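Local coordinates for sortase family protein (Streptococcus agalactiae, PDB 4D7W), which probably acts as a class C sortase, a cysteine transpeptidase of the Gram-positive cell surface involved in assembling pilus type 2B, at residues Ile66-Lys70 and Ile71-Leu75. Residues are numbered along the deposited sequence; the frame is centred on the assembly and turned at random.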
ATOM      1  N   ILE A  66      -2.401  -7.366   1.432  1.00 32.58           N
ATOM      2  CA  ILE A  66      -0.974  -7.540   1.231  1.00 33.91           C
ATOM      3  C   ILE A  66      -0.514  -8.847   1.869  1.00 35.10           C
ATOM      4  O   ILE A  66      -1.028  -9.256   2.911  1.00 34.19           O
ATOM      5  CB  ILE A  66      -0.173  -6.365   1.815  1.00 32.92           C
ATOM      6  CG1 ILE A  66       1.318  -6.525   1.511  1.00 34.20           C
ATOM      7  CG2 ILE A  66      -0.428  -6.236   3.314  1.00 36.04           C
ATOM      8  CD1 ILE A  66       2.161  -5.384   2.054  1.00 38.07           C
ATOM      9  N   SER A  67       0.446  -9.499   1.221  1.00 35.92           N
ATOM     10  CA  SER A  67       0.980 -10.786   1.674  1.00 39.55           C
ATOM     11  C   SER A  67       2.488 -10.717   1.769  1.00 39.23           C
ATOM     12  O   SER A  67       3.156 -10.356   0.794  1.00 37.33           O
ATOM     13  CB  SER A  67       0.594 -11.917   0.720  1.00 40.74           C
ATOM     14  OG  SER A  67      -0.797 -12.141   0.731  1.00 44.61           O
ATOM     15  N   ILE A  68       3.014 -11.068   2.936  1.00 39.88           N
ATOM     16  CA  ILE A  68       4.448 -11.051   3.179  1.00 39.79           C
ATOM     17  C   ILE A  68       4.852 -12.372   3.806  1.00 42.03           C
ATOM     18  O   ILE A  68       5.071 -12.447   5.026  1.00 48.07           O
ATOM     19  CB  ILE A  68       4.859  -9.894   4.098  1.00 40.67           C
ATOM     20  CG1 ILE A  68       4.132  -8.614   3.686  1.00 39.44           C
ATOM     21  CG2 ILE A  68       6.372  -9.704   4.072  1.00 36.48           C
ATOM     22  CD1 ILE A  68       4.466  -7.435   4.551  1.00 40.48           C
ATOM     23  N   PRO A  69       4.941 -13.415   2.968  1.00 42.71           N
ATOM     24  CA  PRO A  69       5.186 -14.813   3.337  1.00 46.07           C
ATOM     25  C   PRO A  69       6.318 -14.982   4.326  1.00 45.75           C
ATOM     26  O   PRO A  69       6.219 -15.828   5.206  1.00 48.36           O
ATOM     27  CB  PRO A  69       5.542 -15.463   1.998  1.00 46.73           C
ATOM     28  CG  PRO A  69       4.735 -14.688   1.010  1.00 47.67           C
ATOM     29  CD  PRO A  69       4.767 -13.260   1.510  1.00 46.48           C
ATOM     30  N   LYS A  70       7.377 -14.194   4.187  1.00 44.19           N
ATOM     31  CA  LYS A  70       8.537 -14.383   5.036  1.00 45.32           C
ATOM     32  C   LYS A  70       8.212 -14.153   6.517  1.00 50.09           C
ATOM     33  O   LYS A  70       8.760 -14.833   7.386  1.00 52.79           O
ATOM     34  CB  LYS A  70       9.678 -13.468   4.600  1.00 44.54           C
ATOM     35  CG  LYS A  70      10.974 -13.808   5.307  1.00 48.65           C
ATOM     36  CD  LYS A  70      12.096 -12.862   4.940  1.00 47.43           C
ATOM     37  CE  LYS A  70      13.420 -13.366   5.489  1.00 49.88           C
ATOM     38  NZ  LYS A  70      14.515 -12.393   5.226  1.00 51.69           N
ATOM     39  N   ILE A  71       7.314 -13.214   6.806  1.00 49.66           N
ATOM     40  CA  ILE A  71       6.972 -12.905   8.190  1.00 48.91           C
ATOM     41  C   ILE A  71       5.517 -13.236   8.510  1.00 49.70           C
ATOM     42  O   ILE A  71       4.982 -12.775   9.519  1.00 52.58           O
ATOM     43  CB  ILE A  71       7.236 -11.421   8.519  1.00 48.50           C
ATOM     44  CG1 ILE A  71       6.357 -10.513   7.642  1.00 44.93           C
ATOM     45  CG2 ILE A  71       8.707 -11.087   8.341  1.00 44.65           C
ATOM     46  CD1 ILE A  71       6.649  -9.032   7.793  1.00 40.80           C
ATOM     47  N   ASN A  72       4.889 -14.032   7.648  1.00 46.84           N
ATOM     48  CA  ASN A  72       3.545 -14.567   7.889  1.00 47.27           C
ATOM     49  C   ASN A  72       2.475 -13.504   8.118  1.00 45.27           C
ATOM     50  O   ASN A  72       1.642 -13.604   9.036  1.00 45.63           O
ATOM     51  CB  ASN A  72       3.576 -15.521   9.082  1.00 54.05           C
ATOM     52  CG  ASN A  72       4.639 -16.595   8.936  1.00 66.51           C
ATOM     53  OD1 ASN A  72       5.696 -16.534   9.573  1.00 72.18           O
ATOM     54  ND2 ASN A  72       4.369 -17.582   8.087  1.00 69.69           N
ATOM     55  N   ILE A  73       2.505 -12.491   7.267  1.00 44.55           N
ATOM     56  CA  ILE A  73       1.522 -11.434   7.302  1.00 42.51           C
ATOM     57  C   ILE A  73       0.602 -11.536   6.096  1.00 40.81           C
ATOM     58  O   ILE A  73       1.054 -11.662   4.950  1.00 38.65           O
ATOM     59  CB  ILE A  73       2.190 -10.040   7.319  1.00 46.14           C
ATOM     60  CG1 ILE A  73       2.956  -9.815   8.626  1.00 50.56           C
ATOM     61  CG2 ILE A  73       1.152  -8.947   7.085  1.00 45.71           C
ATOM     62  CD1 ILE A  73       2.085  -9.833   9.888  1.00 52.61           C
ATOM     63  N   LYS A  74      -0.694 -11.483   6.362  1.00 39.04           N
ATOM     64  CA  LYS A  74      -1.689 -11.318   5.320  1.00 39.92           C
ATOM     65  C   LYS A  74      -2.750 -10.407   5.916  1.00 39.11           C
ATOM     66  O   LYS A  74      -3.463 -10.809   6.836  1.00 43.81           O
ATOM     67  CB  LYS A  74      -2.275 -12.661   4.878  1.00 40.91           C
ATOM     68  CG  LYS A  74      -3.150 -12.541   3.637  1.00 50.35           C
ATOM     69  CD  LYS A  74      -3.664 -13.895   3.146  1.00 60.25           C
ATOM     70  CE  LYS A  74      -5.068 -14.203   3.679  1.00 65.73           C
ATOM     71  NZ  LYS A  74      -5.821 -15.188   2.830  1.00 65.55           N
ATOM     72  N   LEU A  75      -2.811  -9.170   5.433  1.00 38.22           N
ATOM     73  CA  LEU A  75      -3.692  -8.155   6.015  1.00 36.49           C
ATOM     74  C   LEU A  75      -4.411  -7.364   4.946  1.00 32.25           C
ATOM     75  O   LEU A  75      -3.870  -7.154   3.849  1.00 35.45           O
ATOM     76  CB  LEU A  75      -2.906  -7.184   6.899  1.00 38.96           C
ATOM     77  CG  LEU A  75      -2.320  -7.676   8.217  1.00 34.44           C
ATOM     78  CD1 LEU A  75      -1.321  -6.656   8.741  1.00 39.69           C
ATOM     79  CD2 LEU A  75      -3.419  -7.896   9.227  1.00 34.78           C
TER
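A tight beta hairpin, strand 62-68 returning as strand 73-79, brings Ile-68 against Ile-71 and Ile-73 where the chain reverses. The strands run antiparallel, and at Ile-66 the rungs are regular: Ile-66 N donates to Leu-75 O at 2.8 Å, and Leu-75 N returns a bond to Ile-66 O. Between them and the turn, Ser-67 and Lys-74 form a non-hydrogen-bonded pair, with OG of Ser-67 3.8 Å from CG of Lys-74. Ile-68 N then reaches Ile-73 O at 2.9 Å in an almost straight bond (170° at the hydrogen). Here the ladder slips into a G1 beta bulge, Asn-72 and Ile-73 both facing Ile-68; Asn-72 has the left-handed backbone usual at the first position of such a bulge. Ile-68 O takes Ile-71 N at 3.0 Å, the donor approaching well off the plane of the carbonyl, and a long, weak bond from Ile-73 N. Ile-71, in the turn, runs alongside Ile-68 on the same side of this sortase beta-sheet as the buried Ile-66 and Ile-73, CG2 of Ile-68 3.7 Å from CG1 of Ile-71. With chi1 at 62°, Ile-71 tucks CG1 between its own N and carbonyl carbon, which brings CG1 of Ile-71 to 3.5 Å from Ile-68 O. Leu-171 and Trp-133 pack on Ile-66 and Ile-68, while Lys-70 stretches from the turn to a salt bridge with Asp-131.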